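Long-range contacts in penicillin binding protein 2X (Streptococcus thermophilus, PDB 5U47), which probably cross-links neighbouring glycan strands of cell-wall peptidoglycan during septum formation, and binds penicillin, as beta-lactams acylate an essential active-site serine in such enzymes: residues 25-30 with 160-165; 46-51 with 136-141; 527-532 with 542-547; 653-658 with 685-690; 673-678 with 700-705. The protein carries 1 engineered substitution. One frame throughout, in Å; residues are numbered along the deposited sequence. Where two conformers were deposited one is given.

Interaction 1: residues 25-30 with 160-165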
# COMPACT_ATOMS: atom_id res chain seq x y z
N LYS A 25 -1.14 -38.54 7.36
CA LYS A 25 -0.21 -37.55 6.82
C LYS A 25 -0.08 -36.29 7.68
O LYS A 25 -0.95 -35.99 8.50
CB LYS A 25 -0.68 -37.12 5.43
CG LYS A 25 -0.81 -38.24 4.40
CD LYS A 25 0.55 -38.73 3.93
CE LYS A 25 0.41 -39.82 2.87
NZ LYS A 25 -0.36 -39.37 1.66
N THR A 26 1.01 -35.56 7.45
CA THR A 26 1.29 -34.29 8.12
C THR A 26 1.65 -33.29 7.03
O THR A 26 2.44 -33.60 6.14
CB THR A 26 2.49 -34.40 9.08
OG1 THR A 26 2.23 -35.43 10.04
CG2 THR A 26 2.75 -33.08 9.81
N ILE A 27 1.07 -32.10 7.10
CA ILE A 27 1.34 -31.05 6.14
C ILE A 27 2.80 -30.59 6.24
O ILE A 27 3.36 -30.52 7.34
CB ILE A 27 0.39 -29.85 6.37
CG1 ILE A 27 -1.06 -30.25 6.11
CG2 ILE A 27 0.78 -28.66 5.48
CD1 ILE A 27 -2.08 -29.22 6.55
N VAL A 28 3.40 -30.33 5.08
CA VAL A 28 4.75 -29.78 4.98
C VAL A 28 4.54 -28.41 4.32
O VAL A 28 4.12 -28.32 3.16
CB VAL A 28 5.69 -30.68 4.16
CG1 VAL A 28 7.07 -30.04 4.01
CG2 VAL A 28 5.84 -32.03 4.82
N ALA A 29 4.75 -27.35 5.09
CA ALA A 29 4.55 -26.01 4.58
C ALA A 29 5.51 -25.71 3.45
O ALA A 29 6.68 -26.06 3.51
CB ALA A 29 4.74 -24.99 5.70
N ALA A 30 4.99 -25.10 2.41
CA ALA A 30 5.81 -24.68 1.29
C ALA A 30 6.63 -23.45 1.69
O ALA A 30 6.28 -22.72 2.63
CB ALA A 30 4.92 -24.33 0.10
N ILE A 160 2.14 -20.23 12.45
CA ILE A 160 0.86 -20.65 13.02
C ILE A 160 0.80 -22.18 13.06
O ILE A 160 1.10 -22.84 12.06
CB ILE A 160 -0.30 -20.07 12.20
CG1 ILE A 160 -0.26 -18.53 12.19
CG2 ILE A 160 -1.64 -20.55 12.72
CD1 ILE A 160 -0.43 -17.86 13.54
N GLU A 161 0.40 -22.72 14.21
CA GLU A 161 0.31 -24.17 14.39
C GLU A 161 -1.02 -24.71 13.85
O GLU A 161 -2.09 -24.25 14.24
CB GLU A 161 0.42 -24.57 15.87
CG GLU A 161 0.51 -26.09 16.07
CD GLU A 161 0.30 -26.59 17.50
OE1 GLU A 161 0.02 -25.78 18.42
OE2 GLU A 161 0.40 -27.82 17.69
N ASN A 162 -0.93 -25.71 12.98
CA ASN A 162 -2.12 -26.39 12.48
C ASN A 162 -2.52 -27.40 13.57
O ASN A 162 -1.80 -28.37 13.83
CB ASN A 162 -1.80 -27.08 11.14
CG ASN A 162 -3.02 -27.75 10.51
OD1 ASN A 162 -3.82 -28.39 11.20
ND2 ASN A 162 -3.13 -27.65 9.20
N LYS A 163 -3.64 -27.14 14.23
CA LYS A 163 -4.14 -27.98 15.33
C LYS A 163 -4.47 -29.44 14.94
O LYS A 163 -4.52 -30.32 15.81
CB LYS A 163 -5.38 -27.33 15.96
CG LYS A 163 -5.09 -26.03 16.70
CD LYS A 163 -4.46 -26.30 18.06
CE LYS A 163 -4.10 -25.01 18.79
NZ LYS A 163 -2.98 -24.29 18.12
N LYS A 164 -4.70 -29.68 13.65
CA LYS A 164 -5.02 -31.02 13.15
C LYS A 164 -3.83 -31.99 13.23
O LYS A 164 -3.99 -33.12 13.69
CB LYS A 164 -5.55 -30.91 11.70
CG LYS A 164 -5.82 -32.21 10.94
CD LYS A 164 -7.02 -33.00 11.43
CE LYS A 164 -7.26 -34.18 10.50
NZ LYS A 164 -8.42 -35.04 10.89
N ASP A 165 -2.64 -31.55 12.79
CA ASP A 165 -1.43 -32.41 12.75
C ASP A 165 -0.15 -31.86 13.43
O ASP A 165 0.91 -32.49 13.38
CB ASP A 165 -1.13 -32.78 11.29
CG ASP A 165 -0.86 -31.55 10.39
OD1 ASP A 165 -0.58 -30.44 10.91
OD2 ASP A 165 -0.92 -31.71 9.15
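The tip of the hairpin formed by strands 157-161 and 168-172 meets the edge strand 26-28 here, with Asp165 reaching across to Ile27. OD2 of Asp165 accepts the backbone N-H of Ile27 at 2.9 Å in an almost straight bond (175° at the hydrogen). The N-H comes in from above the carboxylate, 46° out of its plane. A chi1 of 60° puts CG of Asp165 between its own backbone N and carbonyl carbon. The same OD2 rests against CG1 of Ile27 at 3.4 Å, the two side chains crossing at about a right angle. CG2 of Thr26 also packs against CG of Asp165 at 4.0 Å. Strand 26-28 is the outer strand of a small antiparallel sheet: Thr26 and Val28 pair with Ala191 and Gly189 on one side, while Ile27 gives its N-H to the hairpin tip instead. That tip is shaped by an Asx turn, in which OD1 of Asn162 accepts the N-H of Lys164 at 2.9 Å. ND2 of Asn162 lies 3.3 Å from CD1 of Ile27. The second carboxylate oxygen of Asp165, OD1, is hydrogen-bonded to the hydroxyl of Ser167.

Interaction 2: residues 46-51 with 136-141. With ACT (acetate ion), chain C.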
# COMPACT_ATOMS: atom_id res chain seq x y z
N ASP A 46 11.97 -16.11 3.83
CA ASP A 46 12.00 -17.23 4.75
C ASP A 46 13.41 -17.55 5.18
O ASP A 46 14.35 -17.39 4.41
CB ASP A 46 11.39 -18.51 4.12
CG ASP A 46 9.89 -18.51 4.10
OD1 ASP A 46 9.30 -17.45 4.40
OD2 ASP A 46 9.27 -19.59 3.79
N SER A 47 13.54 -18.00 6.43
CA SER A 47 14.80 -18.43 7.01
C SER A 47 14.53 -19.73 7.78
O SER A 47 13.65 -19.78 8.65
CB SER A 47 15.34 -17.35 7.94
OG SER A 47 16.43 -17.79 8.69
N THR A 48 15.29 -20.76 7.44
CA THR A 48 15.15 -22.08 8.06
C THR A 48 16.27 -22.33 9.04
O THR A 48 17.44 -22.12 8.73
CB THR A 48 15.23 -23.19 7.00
OG1 THR A 48 14.31 -22.93 5.96
CG2 THR A 48 14.89 -24.56 7.60
N SER A 49 15.90 -22.77 10.23
CA SER A 49 16.86 -23.17 11.25
C SER A 49 16.39 -24.56 11.73
O SER A 49 15.34 -25.05 11.30
CB SER A 49 16.96 -22.14 12.37
OG SER A 49 15.74 -22.05 13.07
N TYR A 50 17.17 -25.20 12.58
CA TYR A 50 16.86 -26.58 12.96
C TYR A 50 16.92 -26.85 14.44
O TYR A 50 17.68 -26.21 15.18
CB TYR A 50 17.82 -27.51 12.24
CG TYR A 50 17.72 -27.44 10.75
CD1 TYR A 50 18.43 -26.48 10.03
CD2 TYR A 50 16.93 -28.33 10.04
CE1 TYR A 50 18.34 -26.41 8.65
CE2 TYR A 50 16.84 -28.28 8.66
CZ TYR A 50 17.55 -27.31 7.97
OH TYR A 50 17.47 -27.24 6.59
N SER A 51 16.09 -27.81 14.87
CA SER A 51 16.01 -28.25 16.24
C SER A 51 16.46 -29.70 16.26
O SER A 51 15.94 -30.52 15.48
CB SER A 51 14.59 -28.15 16.80
OG SER A 51 14.15 -26.81 16.86
N PHE A 136 16.88 -33.93 12.93
CA PHE A 136 16.67 -32.48 12.90
C PHE A 136 15.32 -32.12 12.29
O PHE A 136 14.96 -32.68 11.25
CB PHE A 136 17.79 -31.81 12.12
CG PHE A 136 19.16 -32.00 12.72
CD1 PHE A 136 19.65 -31.10 13.65
CD2 PHE A 136 19.96 -33.08 12.35
CE1 PHE A 136 20.91 -31.26 14.21
CE2 PHE A 136 21.22 -33.25 12.91
CZ PHE A 136 21.70 -32.33 13.83
N GLU A 137 14.59 -31.22 12.95
CA GLU A 137 13.31 -30.73 12.44
C GLU A 137 13.49 -29.26 12.05
O GLU A 137 14.04 -28.46 12.82
CB GLU A 137 12.17 -30.89 13.46
CG GLU A 137 10.74 -30.52 12.97
CD GLU A 137 10.11 -31.50 11.95
OE1 GLU A 137 10.73 -32.54 11.63
OE2 GLU A 137 8.98 -31.21 11.44
N ALA A 138 13.06 -28.95 10.84
CA ALA A 138 13.14 -27.60 10.30
C ALA A 138 12.08 -26.71 10.93
O ALA A 138 10.94 -27.13 11.13
CB ALA A 138 12.97 -27.62 8.79
N THR A 139 12.48 -25.48 11.26
CA THR A 139 11.56 -24.48 11.78
C THR A 139 11.83 -23.22 10.96
O THR A 139 12.97 -22.74 10.88
CB THR A 139 11.76 -24.19 13.28
OG1 THR A 139 13.11 -23.76 13.51
CG2 THR A 139 11.48 -25.44 14.11
N THR A 140 10.78 -22.70 10.35
CA THR A 140 10.91 -21.55 9.48
C THR A 140 10.43 -20.29 10.15
O THR A 140 9.37 -20.28 10.78
CB THR A 140 10.08 -21.79 8.20
OG1 THR A 140 10.57 -22.97 7.56
CG2 THR A 140 10.19 -20.65 7.25
N SER A 141 11.22 -19.22 10.02
CA SER A 141 10.82 -17.90 10.49
C SER A 141 10.92 -16.92 9.32
O SER A 141 11.57 -17.20 8.30
CB SER A 141 11.69 -17.44 11.67
OG SER A 141 13.04 -17.36 11.26
C ACT C . 14.40 -21.08 3.27
O ACT C . 13.87 -20.98 2.14
OXT ACT C . 13.72 -21.09 4.33
CH3 ACT C . 15.90 -21.19 3.37
O HOH W 1 13.97 -20.38 11.70
O HOH W 2 14.76 -24.30 15.46
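Thr139 O takes two bonds at once, one from Ser49 N at 3.0 Å and one from a bound water at 2.7 Å. That water sits over the face of the sheet that carries Ser47, Ser49, Thr139 and Ser141, and it makes four bonds: it donates to Thr139 O and Ser47 O and accepts from the hydroxyls of Ser49 and Ser141. Ser49 OG and Ser141 OG can both turn to it because each lies between its own backbone N and carbonyl carbon (chi1 65° and 61°). A second water joins Thr139 OG1, 2.6 Å away, to Ser51 OG. Under these bridges runs a regular antiparallel ladder, its hydrogen-bonded pairs being Ser47 with Ser141, Ser49 with Thr139 and Ser51 with Glu137. On the opposite face CE2 of Tyr50 leans on CB of Ala138 at 3.9 Å, and CG2 of Thr48 reaches the same methyl at 3.8 Å. Thr48 OG1 also donates to OXT of an acetate, probably from the crystallisation liquor. Both strands belong to a branched mixed sheet, and both segments lie in the dimerisation-domain range. Helix 116-128 lies against Phe136 and Tyr50, with Lys119 in a cation-pi contact to the tyrosine, while Leu170 of strand 168-172 touches Asp46 and Thr140 at the other end.

Interaction 3: residues 527-532 with 542-547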
# COMPACT_ATOMS: atom_id res chain seq x y z
N LEU A 527 -4.32 18.63 11.94
CA LEU A 527 -3.67 17.74 11.03
C LEU A 527 -3.00 18.66 10.04
O LEU A 527 -3.68 19.44 9.37
CB LEU A 527 -4.67 16.85 10.30
CG LEU A 527 -4.00 15.97 9.24
CD1 LEU A 527 -3.13 14.89 9.88
CD2 LEU A 527 -5.04 15.33 8.36
N ASN A 528 -1.67 18.61 9.98
CA ASN A 528 -0.89 19.42 9.05
C ASN A 528 -0.36 18.57 7.91
O ASN A 528 0.10 17.45 8.13
CB ASN A 528 0.27 20.09 9.80
CG ASN A 528 -0.22 21.05 10.89
OD1 ASN A 528 -1.37 21.45 10.90
ND2 ASN A 528 0.67 21.42 11.77
N SER A 529 -0.40 19.10 6.69
CA SER A 529 0.01 18.32 5.54
C SER A 529 0.54 19.14 4.40
O SER A 529 0.39 20.37 4.38
CB SER A 529 -1.15 17.44 5.06
OG SER A 529 -2.25 18.19 4.57
N VAL A 530 1.18 18.47 3.45
CA VAL A 530 1.66 19.13 2.26
C VAL A 530 1.73 18.14 1.10
O VAL A 530 2.02 16.94 1.30
CB VAL A 530 3.06 19.77 2.49
CG1 VAL A 530 4.15 18.74 2.73
CG2 VAL A 530 3.45 20.65 1.32
N VAL A 531 1.41 18.63 -0.10
CA VAL A 531 1.61 17.86 -1.31
C VAL A 531 2.60 18.66 -2.13
O VAL A 531 2.53 19.90 -2.14
CB VAL A 531 0.33 17.61 -2.11
CG1 VAL A 531 -0.35 18.92 -2.54
CG2 VAL A 531 0.65 16.73 -3.32
N ALA A 532 3.55 17.96 -2.76
CA ALA A 532 4.58 18.59 -3.59
C ALA A 532 4.78 17.75 -4.85
O ALA A 532 4.73 16.51 -4.81
CB ALA A 532 5.87 18.69 -2.80
N ILE A 542 5.55 12.89 -6.96
CA ILE A 542 4.58 13.49 -6.06
C ILE A 542 4.98 13.01 -4.66
O ILE A 542 5.32 11.82 -4.47
CB ILE A 542 3.14 12.94 -6.28
CG1 ILE A 542 2.65 13.20 -7.70
CG2 ILE A 542 2.16 13.58 -5.29
CD1 ILE A 542 1.45 12.34 -8.08
N MET A 543 4.93 13.91 -3.70
CA MET A 543 5.17 13.54 -2.31
C MET A 543 4.05 14.12 -1.45
O MET A 543 3.65 15.27 -1.64
CB MET A 543 6.53 14.01 -1.84
CG MET A 543 6.88 13.50 -0.47
SD MET A 543 8.62 13.78 -0.08
CE MET A 543 8.72 12.84 1.44
N TYR A 544 3.56 13.33 -0.51
CA TYR A 544 2.49 13.75 0.40
C TYR A 544 2.90 13.42 1.81
O TYR A 544 3.25 12.27 2.12
CB TYR A 544 1.20 13.04 0.01
CG TYR A 544 -0.03 13.33 0.84
CD1 TYR A 544 -0.45 14.64 1.08
CD2 TYR A 544 -0.86 12.31 1.25
CE1 TYR A 544 -1.61 14.91 1.79
CE2 TYR A 544 -2.03 12.57 1.97
CZ TYR A 544 -2.40 13.87 2.23
OH TYR A 544 -3.56 14.14 2.94
N VAL A 545 2.85 14.43 2.68
CA VAL A 545 3.26 14.29 4.07
C VAL A 545 2.19 14.81 4.99
O VAL A 545 1.57 15.84 4.69
CB VAL A 545 4.57 15.08 4.32
CG1 VAL A 545 5.03 14.96 5.77
CG2 VAL A 545 5.65 14.59 3.38
N THR A 546 1.95 14.10 6.10
CA THR A 546 0.98 14.50 7.11
C THR A 546 1.57 14.29 8.51
O THR A 546 2.42 13.44 8.70
CB THR A 546 -0.34 13.69 7.04
OG1 THR A 546 -0.15 12.38 7.60
CG2 THR A 546 -0.88 13.57 5.60
N VAL A 547 1.14 15.11 9.45
CA VAL A 547 1.49 14.99 10.85
C VAL A 547 0.27 15.47 11.65
O VAL A 547 -0.29 16.55 11.37
CB VAL A 547 2.77 15.78 11.24
CG1 VAL A 547 2.64 17.26 10.94
CG2 VAL A 547 3.10 15.58 12.72
O HOH W 3 -4.10 16.69 3.53
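Tyr544 and Ser529 lie on the same face of this antiparallel pair, and a water spans their hydroxyls. It donates to Ser529 OG at 2.6 Å and meets Tyr544 OH, in the plane of the ring, at 2.7 Å. CG of Tyr544 is anti to its backbone N (chi1 180°), and the ring edge passes Val530 O, which lies near the ring plane with CD1 3.4 Å away. Over one ring face sits CG2 of Thr546, offset toward the rim. The same methyl touches CB of Ser529 at 3.9 Å. Val531 and Ile542 run alongside each other in the same direction, meeting through their CG2 methyls at 4.0 Å. On the reverse face Val530 stands beside Val545, CG1 against CB at 4.0 Å. Val530 packs on helix 558-572 and Val545 on helix 224-241, whereas Val531, Ile542 and Tyr544 face helix 416-427. Six backbone hydrogen bonds join Asn528 with Val547, Val530 with Val545 and Ala532 with Met543. In the transpeptidase sheet this hairpin's strand 526-534 also makes backbone hydrogen bonds through Ser529 and Val531 to Gly507 and Lys505, part of what appears to be the KSG motif of the active site. Every residue here is buried, and the polar groups have internal partners: the water, Tyr291 for Tyr544 OH, Ser247 for Thr546 OG1 and Thr526 for Asn528 OD1, so the hairpin core need not rely on bulk solvent for them.

Interaction 4: residues 653-658 with 685-690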
# COMPACT_ATOMS: atom_id res chain seq x y z
N PRO A 653 -20.65 5.81 -16.83
CA PRO A 653 -19.33 6.01 -16.24
C PRO A 653 -18.48 7.05 -16.94
O PRO A 653 -18.81 7.47 -18.03
CB PRO A 653 -18.63 4.66 -16.45
CG PRO A 653 -19.71 3.68 -16.73
CD PRO A 653 -20.83 4.44 -17.36
N ASP A 654 -17.37 7.42 -16.30
CA ASP A 654 -16.30 8.23 -16.90
C ASP A 654 -15.57 7.10 -17.63
O ASP A 654 -15.05 6.18 -17.01
CB ASP A 654 -15.45 8.90 -15.82
CG ASP A 654 -14.14 9.49 -16.34
OD1 ASP A 654 -13.81 9.34 -17.54
OD2 ASP A 654 -13.42 10.10 -15.50
N MET A 655 -15.60 7.14 -18.96
CA MET A 655 -15.07 6.06 -19.77
C MET A 655 -13.67 6.36 -20.29
O MET A 655 -13.15 5.60 -21.13
CB MET A 655 -16.05 5.78 -20.93
CG MET A 655 -17.44 5.34 -20.47
SD MET A 655 -18.67 5.36 -21.80
CE MET A 655 -18.02 4.07 -22.85
N TYR A 656 -13.04 7.42 -19.78
CA TYR A 656 -11.71 7.77 -20.25
C TYR A 656 -10.74 6.59 -20.04
O TYR A 656 -10.70 5.98 -18.97
CB TYR A 656 -11.16 9.02 -19.57
CG TYR A 656 -9.91 9.52 -20.26
CD1 TYR A 656 -8.66 8.95 -20.01
CD2 TYR A 656 -9.99 10.52 -21.21
CE1 TYR A 656 -7.52 9.39 -20.67
CE2 TYR A 656 -8.86 10.97 -21.87
CZ TYR A 656 -7.63 10.39 -21.59
OH TYR A 656 -6.53 10.84 -22.26
N GLY A 657 -9.99 6.27 -21.08
CA GLY A 657 -9.02 5.17 -21.01
C GLY A 657 -9.56 3.76 -21.27
O GLY A 657 -8.79 2.81 -21.30
N TRP A 658 -10.87 3.61 -21.43
CA TRP A 658 -11.44 2.30 -21.76
C TRP A 658 -10.99 1.80 -23.13
O TRP A 658 -10.90 2.58 -24.09
CB TRP A 658 -12.98 2.35 -21.80
CG TRP A 658 -13.66 2.39 -20.48
CD1 TRP A 658 -13.16 2.88 -19.31
CD2 TRP A 658 -15.02 2.05 -20.22
NE1 TRP A 658 -14.10 2.81 -18.33
CE2 TRP A 658 -15.26 2.29 -18.86
CE3 TRP A 658 -16.05 1.51 -21.00
CZ2 TRP A 658 -16.50 2.05 -18.25
CZ3 TRP A 658 -17.30 1.25 -20.39
CH2 TRP A 658 -17.50 1.53 -19.04
N THR A 685 -10.72 8.71 -25.43
CA THR A 685 -10.17 10.03 -25.04
C THR A 685 -11.27 11.07 -24.84
O THR A 685 -11.02 12.10 -24.23
CB THR A 685 -9.15 10.57 -26.06
OG1 THR A 685 -9.74 10.64 -27.37
CG2 THR A 685 -7.90 9.69 -26.09
N LYS A 686 -12.47 10.83 -25.37
CA LYS A 686 -13.59 11.75 -25.20
C LYS A 686 -14.91 10.99 -25.34
O LYS A 686 -14.98 9.98 -26.05
CB LYS A 686 -13.56 12.91 -26.22
CG LYS A 686 -12.30 13.77 -26.19
CD LYS A 686 -12.37 14.97 -27.12
CE LYS A 686 -13.42 15.98 -26.67
NZ LYS A 686 -13.41 17.21 -27.52
N GLN A 687 -15.94 11.47 -24.64
CA GLN A 687 -17.28 10.88 -24.71
C GLN A 687 -18.24 12.07 -24.86
O GLN A 687 -18.04 13.10 -24.24
CB GLN A 687 -17.59 10.02 -23.48
CG GLN A 687 -17.57 10.74 -22.15
CD GLN A 687 -17.61 9.75 -21.00
OE1 GLN A 687 -16.61 9.13 -20.70
NE2 GLN A 687 -18.76 9.61 -20.36
N SER A 688 -19.25 11.93 -25.72
CA SER A 688 -20.18 13.03 -26.02
C SER A 688 -21.27 13.20 -24.96
O SER A 688 -21.95 14.21 -24.95
CB SER A 688 -20.83 12.81 -27.40
OG SER A 688 -21.69 11.67 -27.38
N VAL A 689 -21.44 12.20 -24.10
CA VAL A 689 -22.39 12.29 -23.00
C VAL A 689 -21.59 12.23 -21.69
O VAL A 689 -20.78 11.33 -21.51
CB VAL A 689 -23.41 11.14 -23.04
CG1 VAL A 689 -24.38 11.26 -21.87
CG2 VAL A 689 -24.16 11.16 -24.37
N ALA A 690 -21.83 13.18 -20.80
CA ALA A 690 -21.08 13.29 -19.55
C ALA A 690 -21.32 12.14 -18.58
O ALA A 690 -22.42 11.57 -18.53
CB ALA A 690 -21.39 14.60 -18.86
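The parts 653-656 and 685-687 run 149° apart, with Met655 CA 7.2 Å from Gln687 CA, and no backbone-to-backbone hydrogen bond joins them; the Gln687 amide makes the link. Its OE1 accepts the N-H of Met655 at 2.8 Å on a lone pair, in the plane of the carbonyl. Its NE2 uses both hydrogens, one for Pro653 O at 3.2 Å and one for Val689 O at 2.9 Å, both nearly in the amide plane. Three bonds thus fix the rotation of the flat group. CB of Met655 lies against OE1 of Gln687 at 3.4 Å, the two chains crossing at about a right angle. CG of Tyr656 is anti to its backbone N (chi1 -169°), and the ring edge comes up to Thr685 O, which is 3.4 Å from CE2. Asp654 OD1 accepts from Tyr656 N in an Asx turn, while its OD2 takes the N-H of Lys459. A type II turn runs on from Met655 to Trp658, closed by the Trp658 N to Met655 O bond, with Gly657 at a positive phi. Thr685 and Lys686 form a classic beta bulge opposite Thr704. Through Gln687 the loop before helix 660-670 is tied to strand 683-687 of the small PASTA sheet.

Interaction 5: residues 673-678 with 700-705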
# COMPACT_ATOMS: atom_id res chain seq x y z
N LYS A 673 -26.27 2.70 -28.52
CA LYS A 673 -25.66 2.80 -29.85
C LYS A 673 -24.42 3.69 -29.79
O LYS A 673 -24.53 4.87 -29.46
CB LYS A 673 -26.67 3.40 -30.83
CG LYS A 673 -26.15 3.76 -32.21
CD LYS A 673 -26.02 2.56 -33.13
CE LYS A 673 -25.65 3.00 -34.55
NZ LYS A 673 -24.27 3.57 -34.62
N ILE A 674 -23.26 3.13 -30.13
CA ILE A 674 -22.01 3.89 -30.09
C ILE A 674 -21.52 4.25 -31.49
O ILE A 674 -21.52 3.42 -32.38
CB ILE A 674 -20.86 3.11 -29.39
CG1 ILE A 674 -21.24 2.70 -27.96
CG2 ILE A 674 -19.58 3.95 -29.36
CD1 ILE A 674 -21.44 3.87 -27.03
N THR A 675 -21.12 5.50 -31.65
CA THR A 675 -20.50 5.98 -32.88
C THR A 675 -19.05 6.24 -32.53
O THR A 675 -18.77 6.95 -31.55
CB THR A 675 -21.18 7.29 -33.34
OG1 THR A 675 -22.54 7.01 -33.69
CG2 THR A 675 -20.47 7.89 -34.54
N TYR A 676 -18.11 5.65 -33.27
CA TYR A 676 -16.69 5.84 -32.97
C TYR A 676 -16.00 6.83 -33.88
O TYR A 676 -16.30 6.92 -35.06
CB TYR A 676 -15.91 4.51 -33.06
CG TYR A 676 -16.37 3.49 -32.05
CD1 TYR A 676 -15.91 3.53 -30.73
CD2 TYR A 676 -17.29 2.51 -32.40
CE1 TYR A 676 -16.35 2.60 -29.79
CE2 TYR A 676 -17.73 1.58 -31.48
CZ TYR A 676 -17.26 1.62 -30.18
OH TYR A 676 -17.72 0.70 -29.27
N LYS A 677 -15.08 7.59 -33.28
CA LYS A 677 -14.18 8.47 -34.01
C LYS A 677 -12.78 7.97 -33.63
O LYS A 677 -12.45 7.95 -32.45
CB LYS A 677 -14.29 9.92 -33.57
CG LYS A 677 -15.57 10.65 -33.93
CD LYS A 677 -15.56 12.06 -33.35
CE LYS A 677 -14.44 12.93 -33.91
NZ LYS A 677 -14.52 14.31 -33.36
N GLY A 678 -11.98 7.56 -34.60
CA GLY A 678 -10.61 7.11 -34.31
C GLY A 678 -10.39 5.65 -34.61
O GLY A 678 -11.35 4.90 -34.83
N LYS A 700 -27.55 6.99 -27.38
CA LYS A 700 -26.42 7.14 -28.28
C LYS A 700 -25.27 7.90 -27.63
O LYS A 700 -25.49 8.84 -26.87
CB LYS A 700 -26.84 7.96 -29.51
CG LYS A 700 -27.99 7.38 -30.32
CD LYS A 700 -28.32 8.29 -31.50
CE LYS A 700 -29.49 7.74 -32.30
NZ LYS A 700 -29.66 8.50 -33.57
N ILE A 701 -24.05 7.48 -27.95
CA ILE A 701 -22.88 8.19 -27.50
C ILE A 701 -21.85 8.20 -28.63
O ILE A 701 -21.70 7.20 -29.35
CB ILE A 701 -22.21 7.54 -26.28
CG1 ILE A 701 -23.20 7.28 -25.14
CG2 ILE A 701 -21.08 8.43 -25.77
CD1 ILE A 701 -22.61 6.46 -24.00
N THR A 702 -21.18 9.33 -28.79
CA THR A 702 -20.06 9.41 -29.71
C THR A 702 -18.81 9.29 -28.84
O THR A 702 -18.58 10.10 -27.94
CB THR A 702 -20.04 10.71 -30.53
OG1 THR A 702 -21.16 10.73 -31.40
CG2 THR A 702 -18.77 10.77 -31.40
N ILE A 703 -18.04 8.25 -29.11
CA ILE A 703 -16.81 7.98 -28.39
C ILE A 703 -15.62 8.24 -29.31
O ILE A 703 -15.53 7.67 -30.41
CB ILE A 703 -16.77 6.51 -27.97
CG1 ILE A 703 -17.79 6.25 -26.86
CG2 ILE A 703 -15.37 6.07 -27.55
CD1 ILE A 703 -17.46 6.89 -25.54
N THR A 704 -14.68 9.05 -28.83
CA THR A 704 -13.45 9.32 -29.54
C THR A 704 -12.38 8.39 -28.97
O THR A 704 -12.24 8.27 -27.74
CB THR A 704 -13.03 10.79 -29.37
OG1 THR A 704 -14.09 11.63 -29.84
CG2 THR A 704 -11.74 11.11 -30.16
N LEU A 705 -11.66 7.73 -29.85
CA LEU A 705 -10.58 6.83 -29.48
C LEU A 705 -9.23 7.45 -29.87
O LEU A 705 -9.10 8.05 -30.92
CB LEU A 705 -10.72 5.47 -30.18
CG LEU A 705 -12.00 4.69 -29.92
CD1 LEU A 705 -12.06 3.49 -30.85
CD2 LEU A 705 -12.08 4.27 -28.47
O HOH W 4 -13.46 14.04 -30.71
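Lys677 lies across the threonines of the neighbouring strand, and its side chain can be followed outward atom by atom. CB is 4.1 Å from Thr704 OG1. CG then passes CG2 of Thr702, and CD touches both threonines, 3.8 Å from Thr704 OG1 and 4.0 Å from Thr702 CG2. The bend at chi3 (63°) turns CE off the extended line, and beyond it NZ donates to a water at 2.9 Å. The same water lies 2.6 Å from Thr704 OG1, so lysine and threonine share it. Beneath, the backbones pair as parallel strands, with bonds stepping from one strand to the other; Leu705 N to Lys677 O, at 2.7 Å, is the shortest. In this PASTA domain strand 700-706 is the middle of three, with 673-677 on one side and 683-687 on the other, and helix 660-670 covers the face that carries Ile674 and Tyr676. On that face the Ile674 and Ile701 side chains run alongside each other, CD1 of Ile674 3.8 Å from CB of Ile701. CG2 of Ile674 also lies over one face of the Tyr676 ring, toward its rim. CD1 of Tyr676 reaches across to CD1 of Leu705 at 3.9 Å, and Lys660 adds a cation-pi contact to the ring.

Overall arrangement
From the N terminus, the chain first opens interaction 1, whose loop of 129 residues closes in the hairpin tip of 160-165. Interaction 2 is nested inside that loop, its centre 14 Å from that of interaction 1, and both lie in the dimerisation region. Much later interaction 3 closes a short hairpin in the transpeptidase sheet, about 46 Å from interaction 1 between centres and on the other side of the chain's centre. Interactions 4 and 5 follow in the second PASTA range, where their segments alternate along the chain. They touch directly, as Thr685 and Ser688 bond to Thr704 and Thr702, so both contacts reach the same small sheet, interaction 4 adding the loop 653-658 to it.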